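Local coordinates for beta-glucosidase (PDB 3F95), which probably hydrolyses beta-1,3- and beta-1,4-glucosidic bonds and is represented here by its extra C-terminal beta-sandwich domain, at residues Q48-S53 / K129-L134; T85-L90 / S178-C183; M92-A97 / S120-L125; L154-Q159 / L163-V168. All blocks are in the same frame, centred on the assembly; numbering follows the deposited sequence. Where two conformers were deposited one is given.

Contact 1 of 4, residues Q48-S53 / K129-L134; sequences QSVNLS and KSWHTL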
loop_
_atom_site.group_PDB
_atom_site.type_symbol
_atom_site.label_atom_id
_atom_site.label_comp_id
_atom_site.label_asym_id
_atom_site.label_seq_id
_atom_site.Cartn_x
_atom_site.Cartn_y
_atom_site.Cartn_z
ATOM N N GLN A 48 5.760 -12.065 1.667
ATOM C CA GLN A 48 6.889 -12.733 1.017
ATOM C C GLN A 48 7.515 -11.719 0.065
ATOM O O GLN A 48 6.900 -10.705 -0.243
ATOM C CB GLN A 48 6.391 -13.876 0.141
ATOM C CG GLN A 48 5.936 -15.149 0.806
ATOM C CD GLN A 48 5.510 -16.168 -0.247
ATOM O OE1 GLN A 48 5.977 -16.126 -1.392
ATOM N NE2 GLN A 48 4.615 -17.075 0.126
ATOM N N SER A 49 8.739 -11.966 -0.406
ATOM C CA SER A 49 9.302 -11.087 -1.416
ATOM C C SER A 49 8.941 -11.638 -2.787
ATOM O O SER A 49 8.797 -12.847 -2.961
ATOM C CB SER A 49 10.811 -10.968 -1.266
ATOM O OG SER A 49 11.430 -12.173 -1.651
ATOM N N VAL A 50 8.824 -10.743 -3.756
ATOM C CA VAL A 50 8.581 -11.134 -5.148
ATOM C C VAL A 50 9.550 -10.310 -6.035
ATOM O O VAL A 50 10.130 -9.302 -5.593
ATOM C CB VAL A 50 7.111 -10.884 -5.578
ATOM C CG1 VAL A 50 6.119 -11.714 -4.769
ATOM C CG2 VAL A 50 6.742 -9.418 -5.513
ATOM N N ASN A 51 9.703 -10.734 -7.280
ATOM C CA ASN A 51 10.682 -10.103 -8.167
ATOM C C ASN A 51 9.956 -9.389 -9.292
ATOM O O ASN A 51 9.169 -10.000 -10.032
ATOM C CB ASN A 51 11.654 -11.157 -8.712
ATOM C CG ASN A 51 12.174 -12.104 -7.631
ATOM O OD1 ASN A 51 12.576 -11.688 -6.535
ATOM N ND2 ASN A 51 12.144 -13.400 -7.936
ATOM N N LEU A 52 10.161 -8.086 -9.392
ATOM C CA LEU A 52 9.574 -7.334 -10.478
ATOM C C LEU A 52 10.660 -6.900 -11.471
ATOM O O LEU A 52 10.724 -7.428 -12.572
ATOM C CB LEU A 52 8.789 -6.155 -9.944
ATOM C CG LEU A 52 8.113 -5.236 -10.974
ATOM C CD1 LEU A 52 7.287 -6.051 -11.994
ATOM C CD2 LEU A 52 7.243 -4.233 -10.265
ATOM N N SER A 53 11.491 -5.942 -11.075
ATOM C CA SER A 53 12.584 -5.467 -11.923
ATOM C C SER A 53 13.916 -6.054 -11.478
ATOM O O SER A 53 14.856 -6.137 -12.276
ATOM C CB SER A 53 12.640 -3.937 -11.910
ATOM O OG SER A 53 11.517 -3.381 -12.572
ATOM N N LYS A 129 -4.648 -9.554 -13.618
ATOM C CA LYS A 129 -3.671 -10.103 -12.661
ATOM C C LYS A 129 -2.230 -9.783 -13.065
ATOM O O LYS A 129 -1.298 -10.518 -12.725
ATOM C CB LYS A 129 -3.860 -11.620 -12.474
ATOM C CG LYS A 129 -5.254 -12.007 -11.987
ATOM C CD LYS A 129 -5.381 -13.501 -11.761
ATOM C CE LYS A 129 -6.766 -13.865 -11.241
ATOM N NZ LYS A 129 -7.809 -13.660 -12.298
ATOM N N SER A 130 -2.056 -8.681 -13.789
ATOM C CA SER A 130 -0.747 -8.199 -14.190
ATOM C C SER A 130 -0.366 -7.017 -13.316
ATOM O O SER A 130 -1.216 -6.434 -12.652
ATOM C CB SER A 130 -0.753 -7.734 -15.654
ATOM O OG SER A 130 -1.292 -8.731 -16.500
ATOM N N TRP A 131 0.911 -6.660 -13.345
ATOM C CA TRP A 131 1.379 -5.448 -12.676
ATOM C C TRP A 131 0.827 -4.223 -13.379
ATOM O O TRP A 131 0.733 -4.218 -14.638
ATOM C CB TRP A 131 2.903 -5.360 -12.680
ATOM C CG TRP A 131 3.558 -6.289 -11.710
ATOM C CD1 TRP A 131 4.076 -7.531 -11.970
ATOM C CD2 TRP A 131 3.785 -6.033 -10.312
ATOM N NE1 TRP A 131 4.614 -8.075 -10.802
ATOM C CE2 TRP A 131 4.452 -7.171 -9.777
ATOM C CE3 TRP A 131 3.485 -4.951 -9.461
ATOM C CZ2 TRP A 131 4.841 -7.254 -8.414
ATOM C CZ3 TRP A 131 3.864 -5.040 -8.093
ATOM C CH2 TRP A 131 4.531 -6.185 -7.597
ATOM N N HIS A 132 0.450 -3.213 -12.589
ATOM C CA HIS A 132 0.077 -1.870 -13.077
ATOM C C HIS A 132 0.659 -0.794 -12.176
ATOM O O HIS A 132 0.755 -0.973 -10.952
ATOM C CB HIS A 132 -1.433 -1.685 -13.132
ATOM C CG HIS A 132 -2.106 -2.734 -13.957
ATOM N ND1 HIS A 132 -2.136 -2.681 -15.334
ATOM C CD2 HIS A 132 -2.704 -3.895 -13.608
ATOM C CE1 HIS A 132 -2.748 -3.759 -15.797
ATOM N NE2 HIS A 132 -3.100 -4.515 -14.771
ATOM N N THR A 133 1.063 0.314 -12.777
ATOM C CA THR A 133 1.507 1.458 -12.013
ATOM C C THR A 133 0.292 2.344 -11.722
ATOM O O THR A 133 -0.372 2.843 -12.641
ATOM C CB THR A 133 2.576 2.265 -12.771
ATOM O OG1 THR A 133 3.639 1.388 -13.128
ATOM C CG2 THR A 133 3.120 3.368 -11.889
ATOM N N LEU A 134 -0.002 2.515 -10.435
ATOM C CA LEU A 134 -1.172 3.281 -9.999
ATOM C C LEU A 134 -0.717 4.620 -9.415
ATOM O O LEU A 134 0.196 4.660 -8.562
ATOM C CB LEU A 134 -1.957 2.476 -8.946
ATOM C CG LEU A 134 -2.457 1.076 -9.321
ATOM C CD1 LEU A 134 -3.191 0.435 -8.122
ATOM C CD2 LEU A 134 -3.405 1.162 -10.570
HETATM O O HOH W 1 6.555 -10.432 -10.570
#
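Leu52 drops its isobutyl end onto one face of the Trp131 indole, the two side chains arriving from opposite directions. Methyl CD1 of Leu52 lies 3.5 Å from the centroid of the five-membered ring of Trp131 and only 9° off its normal, a well-centred CH-pi contact. The second methyl of Leu52, CD2, reaches over the six-membered ring, 3.9 Å from Trp131 CE3, so the branched tip spreads across both halves of the indole. With CG anti to the backbone N (chi1 179°), Leu52 extends from its loop far enough to put both methyls there. Val50 approaches at the edge: its CG2 is 4.1 Å from Trp131 CZ2, near the ring plane. The polar rim of the indole meets a water lying in that plane, which accepts from Trp131 NE1 at 3.1 Å and donates to Asn51 O at 2.7 Å, helping to hold the ring's orientation. An alanine in place of Trp131 would probably leave the Leu52 methyls without the surface they rest on and Asn51 O without its water-mediated link. The contact lies at the surface of the domain, on the outer side of the sheet: Trp131 also packs on Ala164 and Ala166 of strand 161-171 and on Arg93 of strand 87-94, while Val50 ends strand 45-50 and pairs through its backbone with Gly58.

Contact 2 of 4, residues T85-L90 / S178-C183; sequences TGYLEL and SISLTC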
loop_
_atom_site.group_PDB
_atom_site.type_symbol
_atom_site.label_atom_id
_atom_site.label_comp_id
_atom_site.label_asym_id
_atom_site.label_seq_id
_atom_site.Cartn_x
_atom_site.Cartn_y
_atom_site.Cartn_z
ATOM N N THR A 85 -0.767 18.733 -3.495
ATOM C CA THR A 85 -1.553 18.370 -4.681
ATOM C C THR A 85 -0.879 17.269 -5.495
ATOM O O THR A 85 -1.033 17.207 -6.719
ATOM C CB THR A 85 -1.836 19.589 -5.614
ATOM O OG1 THR A 85 -0.648 20.384 -5.748
ATOM C CG2 THR A 85 -2.942 20.456 -5.043
ATOM N N GLY A 86 -0.142 16.404 -4.804
ATOM C CA GLY A 86 0.611 15.329 -5.440
ATOM C C GLY A 86 -0.095 13.981 -5.366
ATOM O O GLY A 86 -1.326 13.897 -5.219
ATOM N N TYR A 87 0.709 12.926 -5.456
ATOM C CA TYR A 87 0.221 11.574 -5.633
ATOM C C TYR A 87 1.023 10.619 -4.784
ATOM O O TYR A 87 2.233 10.808 -4.592
ATOM C CB TYR A 87 0.428 11.109 -7.081
ATOM C CG TYR A 87 -0.317 11.944 -8.073
ATOM C CD1 TYR A 87 -1.532 11.508 -8.587
ATOM C CD2 TYR A 87 0.190 13.187 -8.492
ATOM C CE1 TYR A 87 -2.241 12.280 -9.479
ATOM C CE2 TYR A 87 -0.521 13.976 -9.394
ATOM C CZ TYR A 87 -1.728 13.503 -9.883
ATOM O OH TYR A 87 -2.443 14.261 -10.783
ATOM N N LEU A 88 0.365 9.570 -4.314
ATOM C CA LEU A 88 1.119 8.379 -3.937
ATOM C C LEU A 88 1.132 7.488 -5.175
ATOM O O LEU A 88 0.072 7.173 -5.718
ATOM C CB LEU A 88 0.469 7.656 -2.744
ATOM C CG LEU A 88 1.244 6.405 -2.272
ATOM C CD1 LEU A 88 2.501 6.844 -1.508
ATOM C CD2 LEU A 88 0.387 5.470 -1.410
ATOM N N GLU A 89 2.321 7.108 -5.627
ATOM C CA GLU A 89 2.447 6.174 -6.737
ATOM C C GLU A 89 2.974 4.836 -6.254
ATOM O O GLU A 89 3.851 4.779 -5.389
ATOM C CB GLU A 89 3.349 6.726 -7.849
ATOM C CG GLU A 89 3.533 5.747 -9.016
ATOM C CD GLU A 89 4.599 6.173 -10.033
ATOM O OE1 GLU A 89 4.345 7.131 -10.773
ATOM O OE2 GLU A 89 5.672 5.526 -10.112
ATOM N N LEU A 90 2.433 3.755 -6.810
ATOM C CA LEU A 90 2.927 2.425 -6.477
ATOM C C LEU A 90 2.669 1.491 -7.644
ATOM O O LEU A 90 1.827 1.777 -8.485
ATOM C CB LEU A 90 2.241 1.882 -5.207
ATOM C CG LEU A 90 0.732 1.536 -5.288
ATOM C CD1 LEU A 90 0.299 0.600 -4.137
ATOM C CD2 LEU A 90 -0.124 2.754 -5.278
ATOM N N SER A 178 1.442 5.399 -15.861
ATOM C CA SER A 178 0.566 5.244 -14.700
ATOM C C SER A 178 -0.924 5.387 -15.014
ATOM O O SER A 178 -1.319 6.075 -15.967
ATOM C CB SER A 178 0.972 6.209 -13.592
ATOM O OG SER A 178 0.607 7.540 -13.911
ATOM N N ILE A 179 -1.733 4.721 -14.200
ATOM C CA ILE A 179 -3.183 4.820 -14.219
ATOM C C ILE A 179 -3.591 5.576 -12.952
ATOM O O ILE A 179 -3.257 5.151 -11.843
ATOM C CB ILE A 179 -3.806 3.409 -14.232
ATOM C CG1 ILE A 179 -3.223 2.570 -15.390
ATOM C CG2 ILE A 179 -5.362 3.464 -14.237
ATOM C CD1 ILE A 179 -3.678 1.080 -15.370
ATOM N N SER A 180 -4.270 6.712 -13.116
ATOM C CA SER A 180 -4.673 7.522 -11.980
ATOM C C SER A 180 -5.981 7.014 -11.357
ATOM O O SER A 180 -7.020 6.898 -12.040
ATOM C CB SER A 180 -4.756 9.006 -12.381
ATOM O OG SER A 180 -5.161 9.820 -11.284
ATOM N N LEU A 181 -5.923 6.695 -10.061
ATOM C CA LEU A 181 -7.129 6.381 -9.297
ATOM C C LEU A 181 -7.765 7.687 -8.852
ATOM O O LEU A 181 -7.661 8.110 -7.703
ATOM C CB LEU A 181 -6.837 5.460 -8.093
ATOM C CG LEU A 181 -6.169 4.122 -8.431
ATOM C CD1 LEU A 181 -6.141 3.276 -7.152
ATOM C CD2 LEU A 181 -6.935 3.413 -9.563
ATOM N N THR A 182 -8.433 8.328 -9.799
ATOM C CA THR A 182 -9.045 9.629 -9.592
ATOM C C THR A 182 -10.207 9.535 -8.603
ATOM O O THR A 182 -10.699 8.454 -8.315
ATOM C CB THR A 182 -9.536 10.210 -10.958
ATOM O OG1 THR A 182 -10.537 9.344 -11.494
ATOM C CG2 THR A 182 -8.376 10.293 -11.945
ATOM N N CYS A 183 -10.618 10.685 -8.079
ATOM C CA CYS A 183 -11.651 10.780 -7.063
ATOM C C CYS A 183 -13.034 10.416 -7.589
ATOM O O CYS A 183 -13.353 10.692 -8.755
ATOM C CB CYS A 183 -11.649 12.199 -6.504
ATOM S SG CYS A 183 -10.042 12.648 -5.750
HETATM O O HOH W 2 -5.142 12.820 -11.464
#
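Tyr87 turns a ring edge to Ser180, whose OG lies 4.2 Å from Tyr87 CE1 and near the ring plane. This is the closer part of a thin contact that buries just 78 Å² in all, and Pro137, on the strand between, touches both Tyr87 and Ser180 and fills in the packing. At its outer end a water in the plane of the Tyr87 ring bridges the two hydroxyls, 3.1 Å from Tyr87 OH and 3.0 Å from Ser180 OG; Ser180 has two conformers, so this bridge may be intermittent. The loose part is the pair Glu89 and Ser178, which merely brush: in the conformer given, Glu89 OE1 is 4.5 Å from Ser178 CB. In that conformer OE1 is bonded to Ser175 N, and Ser178 OG is bonded to Ser175 O, so both polar ends are held by the preceding loop and not by each other. Beyond Ser180 the chain bends away through an inverse gamma turn centred on Leu181, and Cys183 is tied by a disulfide to Cys140. The layout is that of strands one apart in a mixed sheet: 132-137 lies between 87-94, antiparallel to it, and 179-180, parallel to it, on one sheet of the galactose-binding-like beta-sandwich.

Contact 3 of 4, residues M92-A97 / S120-L125; sequences MRIDKA and SSFSQL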
loop_
_atom_site.group_PDB
_atom_site.type_symbol
_atom_site.label_atom_id
_atom_site.label_comp_id
_atom_site.label_asym_id
_atom_site.label_seq_id
_atom_site.Cartn_x
_atom_site.Cartn_y
_atom_site.Cartn_z
ATOM N N MET A 92 1.224 -2.289 -8.378
ATOM C CA MET A 92 0.447 -3.339 -7.693
ATOM C C MET A 92 0.063 -4.412 -8.700
ATOM O O MET A 92 -0.164 -4.102 -9.886
ATOM C CB MET A 92 -0.794 -2.729 -7.055
ATOM C CG MET A 92 -1.661 -3.730 -6.271
ATOM S SD MET A 92 -3.183 -3.050 -5.633
ATOM C CE MET A 92 -2.542 -2.030 -4.304
ATOM N N ARG A 93 -0.001 -5.669 -8.246
ATOM C CA ARG A 93 -0.554 -6.762 -9.030
ATOM C C ARG A 93 -1.550 -7.473 -8.109
ATOM O O ARG A 93 -1.195 -7.834 -6.977
ATOM C CB ARG A 93 0.564 -7.727 -9.428
ATOM C CG ARG A 93 0.100 -8.984 -10.149
ATOM C CD ARG A 93 1.286 -9.888 -10.496
ATOM N NE ARG A 93 1.886 -10.415 -9.264
ATOM C CZ ARG A 93 3.048 -11.057 -9.174
ATOM N NH1 ARG A 93 3.792 -11.279 -10.253
ATOM N NH2 ARG A 93 3.473 -11.480 -7.986
ATOM N N ILE A 94 -2.784 -7.661 -8.553
ATOM C CA ILE A 94 -3.751 -8.371 -7.715
ATOM C C ILE A 94 -3.932 -9.750 -8.322
ATOM O O ILE A 94 -4.614 -9.892 -9.339
ATOM C CB ILE A 94 -5.085 -7.610 -7.607
ATOM C CG1 ILE A 94 -4.826 -6.197 -7.038
ATOM C CG2 ILE A 94 -6.125 -8.407 -6.732
ATOM C CD1 ILE A 94 -6.124 -5.372 -6.902
ATOM N N ASP A 95 -3.289 -10.752 -7.723
ATOM C CA ASP A 95 -3.394 -12.112 -8.268
ATOM C C ASP A 95 -4.612 -12.893 -7.785
ATOM O O ASP A 95 -5.065 -13.815 -8.456
ATOM C CB ASP A 95 -2.109 -12.890 -8.072
ATOM C CG ASP A 95 -1.731 -12.995 -6.628
ATOM O OD1 ASP A 95 -1.468 -11.945 -6.001
ATOM O OD2 ASP A 95 -1.683 -14.130 -6.121
ATOM N N LYS A 96 -5.178 -12.501 -6.650
ATOM C CA LYS A 96 -6.496 -13.017 -6.300
ATOM C C LYS A 96 -7.348 -11.903 -5.745
ATOM O O LYS A 96 -7.054 -11.376 -4.670
ATOM C CB LYS A 96 -6.413 -14.198 -5.319
ATOM C CG LYS A 96 -7.795 -14.746 -4.932
ATOM C CD LYS A 96 -7.722 -15.942 -3.988
ATOM C CE LYS A 96 -7.313 -15.531 -2.588
ATOM N NZ LYS A 96 -7.550 -16.600 -1.572
ATOM N N ALA A 97 -8.387 -11.528 -6.506
ATOM C CA ALA A 97 -9.315 -10.457 -6.104
ATOM C C ALA A 97 -10.075 -10.825 -4.835
ATOM O O ALA A 97 -10.289 -12.012 -4.542
ATOM C CB ALA A 97 -10.304 -10.087 -7.262
ATOM N N SER A 120 -13.349 -2.338 -5.386
ATOM C CA SER A 120 -14.322 -2.425 -6.495
ATOM C C SER A 120 -14.148 -1.280 -7.498
ATOM O O SER A 120 -14.443 -1.446 -8.681
ATOM C CB SER A 120 -15.754 -2.438 -5.945
ATOM O OG SER A 120 -16.009 -1.269 -5.196
ATOM N N SER A 121 -13.687 -0.130 -7.023
ATOM C CA SER A 121 -13.524 1.063 -7.862
ATOM C C SER A 121 -12.463 0.924 -8.951
ATOM O O SER A 121 -12.502 1.675 -9.921
ATOM C CB SER A 121 -13.224 2.304 -7.026
ATOM O OG SER A 121 -11.891 2.283 -6.529
ATOM N N PHE A 122 -11.494 0.025 -8.757
ATOM C CA PHE A 122 -10.471 -0.219 -9.787
ATOM C C PHE A 122 -10.236 -1.693 -10.085
ATOM O O PHE A 122 -9.204 -2.049 -10.662
ATOM C CB PHE A 122 -9.141 0.525 -9.477
ATOM C CG PHE A 122 -8.434 0.061 -8.191
ATOM C CD1 PHE A 122 -7.211 -0.602 -8.265
ATOM C CD2 PHE A 122 -8.990 0.319 -6.933
ATOM C CE1 PHE A 122 -6.524 -1.016 -7.087
ATOM C CE2 PHE A 122 -8.340 -0.108 -5.756
ATOM C CZ PHE A 122 -7.103 -0.764 -5.843
ATOM N N SER A 123 -11.189 -2.541 -9.715
ATOM C CA SER A 123 -10.990 -3.995 -9.841
ATOM C C SER A 123 -10.865 -4.429 -11.306
ATOM O O SER A 123 -10.066 -5.302 -11.626
ATOM C CB SER A 123 -12.093 -4.787 -9.135
ATOM O OG SER A 123 -13.355 -4.437 -9.679
ATOM N N GLN A 124 -11.630 -3.793 -12.200
ATOM C CA GLN A 124 -11.608 -4.220 -13.593
ATOM C C GLN A 124 -10.257 -3.944 -14.213
ATOM O O GLN A 124 -9.709 -4.800 -14.875
ATOM C CB GLN A 124 -12.765 -3.629 -14.397
ATOM C CG GLN A 124 -14.094 -4.323 -14.119
ATOM C CD GLN A 124 -14.233 -5.680 -14.815
ATOM O OE1 GLN A 124 -13.588 -6.673 -14.434
ATOM N NE2 GLN A 124 -15.088 -5.730 -15.846
ATOM N N LEU A 125 -9.694 -2.767 -13.962
ATOM C CA LEU A 125 -8.388 -2.466 -14.539
ATOM C C LEU A 125 -7.253 -3.367 -14.008
ATOM O O LEU A 125 -6.225 -3.526 -14.670
ATOM C CB LEU A 125 -8.068 -0.977 -14.410
ATOM C CG LEU A 125 -7.873 -0.268 -13.080
ATOM C CD1 LEU A 125 -6.399 -0.328 -12.646
ATOM C CD2 LEU A 125 -8.325 1.179 -13.239
#
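Met92 and Phe122 form a Met-aromatic contact inside the beta-sandwich, where the end of strand 87-94 meets the segment leading into the short, weakly bonded helix 123-126. The two side chains cross at about a right angle, and the sulfur comes to the ring's rim: Met92 SD lies 5.5 Å from the Phe122 ring centroid, 89° off the normal. Its closest ring atom is Phe122 CE1, 4.2 Å from Met92 SD. The extended chi1 and chi2 of Met92 carry the sulfur to the ring, and the bend at chi3 (-73°) turns the terminal methyl aside. Phe122 holds its ring between the backbone N and carbonyl carbon (chi1 64°), swinging it toward Met92 and Ile94. Ile94, two residues on and on the same side of the strand, reaches the same ring corner obliquely: its CD1 is 4.4 Å from Phe122 CE1. Leu134 and Leu181 also touch the Phe122 side chain, and the Phe119 ring meets it with the planes at about 45°. After Ile94 the strand turns a corner, with Asp95 and Lys96 forming a classic beta bulge opposite Ser162. At the Phe122 ring edge, in its plane, sits Ser121 OG, hydrogen-bonded to Asp118 O.

Contact 4 of 4, residues L154-Q159 / L163-V168; sequences LRITSQ and LAIADV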
loop_
_atom_site.group_PDB
_atom_site.type_symbol
_atom_site.label_atom_id
_atom_site.label_comp_id
_atom_site.label_asym_id
_atom_site.label_seq_id
_atom_site.Cartn_x
_atom_site.Cartn_y
_atom_site.Cartn_z
ATOM N N LEU A 154 0.024 4.009 3.359
ATOM C CA LEU A 154 -1.075 3.222 2.818
ATOM C C LEU A 154 -1.543 2.150 3.799
ATOM O O LEU A 154 -0.770 1.657 4.613
ATOM C CB LEU A 154 -0.688 2.581 1.474
ATOM C CG LEU A 154 0.258 1.401 1.387
ATOM C CD1 LEU A 154 -0.446 0.054 1.575
ATOM C CD2 LEU A 154 1.006 1.414 0.025
ATOM N N ARG A 155 -2.804 1.777 3.696
ATOM C CA ARG A 155 -3.351 0.718 4.521
ATOM C C ARG A 155 -4.308 -0.074 3.645
ATOM O O ARG A 155 -5.171 0.511 2.977
ATOM C CB ARG A 155 -4.071 1.329 5.730
ATOM C CG ARG A 155 -4.712 0.304 6.656
ATOM C CD ARG A 155 -5.632 0.982 7.690
ATOM N NE ARG A 155 -4.955 2.049 8.394
ATOM C CZ ARG A 155 -5.515 3.196 8.763
ATOM N NH1 ARG A 155 -6.799 3.458 8.508
ATOM N NH2 ARG A 155 -4.777 4.084 9.401
ATOM N N ILE A 156 -4.120 -1.388 3.589
ATOM C CA ILE A 156 -5.038 -2.252 2.841
ATOM C C ILE A 156 -5.668 -3.226 3.839
ATOM O O ILE A 156 -4.967 -3.930 4.559
ATOM C CB ILE A 156 -4.308 -3.019 1.719
ATOM C CG1 ILE A 156 -3.708 -2.004 0.711
ATOM C CG2 ILE A 156 -5.275 -4.012 1.023
ATOM C CD1 ILE A 156 -2.707 -2.637 -0.239
ATOM N N THR A 157 -6.991 -3.240 3.866
ATOM C CA THR A 157 -7.758 -4.095 4.766
ATOM C C THR A 157 -8.659 -5.030 3.964
ATOM O O THR A 157 -9.366 -4.596 3.029
ATOM C CB THR A 157 -8.582 -3.228 5.737
ATOM O OG1 THR A 157 -7.705 -2.309 6.411
ATOM C CG2 THR A 157 -9.266 -4.116 6.782
ATOM N N SER A 158 -8.647 -6.310 4.338
ATOM C CA SER A 158 -9.458 -7.336 3.667
ATOM C C SER A 158 -9.511 -8.604 4.540
ATOM O O SER A 158 -8.839 -8.674 5.580
ATOM C CB SER A 158 -8.899 -7.637 2.264
ATOM O OG SER A 158 -9.792 -8.468 1.487
ATOM N N GLN A 159 -10.307 -9.588 4.127
ATOM C CA GLN A 159 -10.332 -10.899 4.796
ATOM C C GLN A 159 -9.736 -11.966 3.902
ATOM O O GLN A 159 -9.292 -13.014 4.366
ATOM C CB GLN A 159 -11.770 -11.317 5.143
ATOM C CG GLN A 159 -12.490 -10.362 6.047
ATOM C CD GLN A 159 -13.928 -10.763 6.277
ATOM O OE1 GLN A 159 -14.832 -10.304 5.574
ATOM N NE2 GLN A 159 -14.150 -11.626 7.257
ATOM N N LEU A 163 -2.128 -10.019 -3.351
ATOM C CA LEU A 163 -1.586 -8.979 -4.205
ATOM C C LEU A 163 -0.124 -8.779 -3.882
ATOM O O LEU A 163 0.384 -9.340 -2.925
ATOM C CB LEU A 163 -2.366 -7.668 -4.045
ATOM C CG LEU A 163 -2.484 -7.032 -2.637
ATOM C CD1 LEU A 163 -1.190 -6.437 -2.093
ATOM C CD2 LEU A 163 -3.614 -6.011 -2.613
ATOM N N ALA A 164 0.533 -7.973 -4.702
ATOM C CA ALA A 164 1.927 -7.624 -4.461
ATOM C C ALA A 164 2.081 -6.150 -4.745
ATOM O O ALA A 164 1.325 -5.592 -5.532
ATOM C CB ALA A 164 2.822 -8.422 -5.328
ATOM N N ILE A 165 3.055 -5.528 -4.086
ATOM C CA ILE A 165 3.278 -4.083 -4.161
ATOM C C ILE A 165 4.769 -3.857 -4.418
ATOM O O ILE A 165 5.594 -4.602 -3.914
ATOM C CB ILE A 165 2.854 -3.424 -2.822
ATOM C CG1 ILE A 165 1.321 -3.473 -2.669
ATOM C CG2 ILE A 165 3.311 -1.961 -2.746
ATOM C CD1 ILE A 165 0.871 -3.341 -1.210
ATOM N N ALA A 166 5.100 -2.831 -5.200
ATOM C CA ALA A 166 6.477 -2.419 -5.401
ATOM C C ALA A 166 6.540 -0.925 -5.689
ATOM O O ALA A 166 5.545 -0.328 -6.076
ATOM C CB ALA A 166 7.090 -3.186 -6.554
ATOM N N ASP A 167 7.723 -0.341 -5.515
ATOM C CA ASP A 167 8.039 0.972 -6.081
ATOM C C ASP A 167 7.054 2.038 -5.597
ATOM O O ASP A 167 6.358 2.728 -6.398
ATOM C CB ASP A 167 8.047 0.899 -7.624
ATOM C CG ASP A 167 9.227 0.099 -8.203
ATOM O OD1 ASP A 167 10.131 -0.384 -7.473
ATOM O OD2 ASP A 167 9.256 -0.036 -9.449
ATOM N N VAL A 168 6.951 2.164 -4.278
ATOM C CA VAL A 168 5.996 3.077 -3.666
ATOM C C VAL A 168 6.681 4.390 -3.393
ATOM O O VAL A 168 7.711 4.433 -2.694
ATOM C CB VAL A 168 5.439 2.527 -2.319
ATOM C CG1 VAL A 168 4.368 3.430 -1.786
ATOM C CG2 VAL A 168 4.843 1.136 -2.520
#
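Ile156 and Ile165 meet tip to tip across the sandwich interior, CD1 to CD1 at 3.8 Å. The end of Ile156 is the bump here: its CD1 sits in the notch between Ile165 and Leu163, touching Leu163 CD2 at 4.2 Å as well, and its two neighbours lie in nearly perpendicular directions. Both isoleucines carry CG1 anti to the carbonyl carbon (chi1 -62° in Ile156) and chi2 is near anti in each, so the ethyl arms point at each other. Nearer the other end, Leu154 projects CD2 against Val168 CG1 at 4.3 Å, a second and slightly looser touch. Together these five residues bury 172 Å² and bridge strands 154-158 and 163-168, whose axes approach to 11.6 Å and run antiparallel at 176°. That spacing is the stacking distance of two facing sheets, not the spacing of paired strands, so the short turn between the strands carries the chain from one sheet to the other. Trp63 touches both Ile156 and Leu163, while Phe61 covers Ile165 and Leu71 lies against both Leu154 and Val168. A G1 beta bulge at Asp167 and Val168, opposite Phe10, marks the second strand. Every touching group is an aliphatic branch and no hydrogen bond spans the gap, which implies that the two sheets are held together here by shape fit and exclusion of water.

Contacts 1 to 3 involve the mixed sheet, and contact 4 joins it to the antiparallel sheet, its centre 3 Å from that of the chain; the others lie 12 to 13 Å out. Strand 87-94 serves contacts 2 and 3 and is flanked by 132-137 of contact 1 and 161-171 of contact 4: Leu134 N pairs with Leu90 O, and Arg93 O with Ala164 N. Centres of contacts 1 and 2 are about 17 Å apart, those of 3 and 4 about 11 Å. Contact 3 is nested inside contact 1, contact 4 follows 1, and contacts 3 and 4 both lie within the loop closed by contact 2. Strand 179-180, last in the chain, thus closes the mixed sheet's edge against strand 132-137.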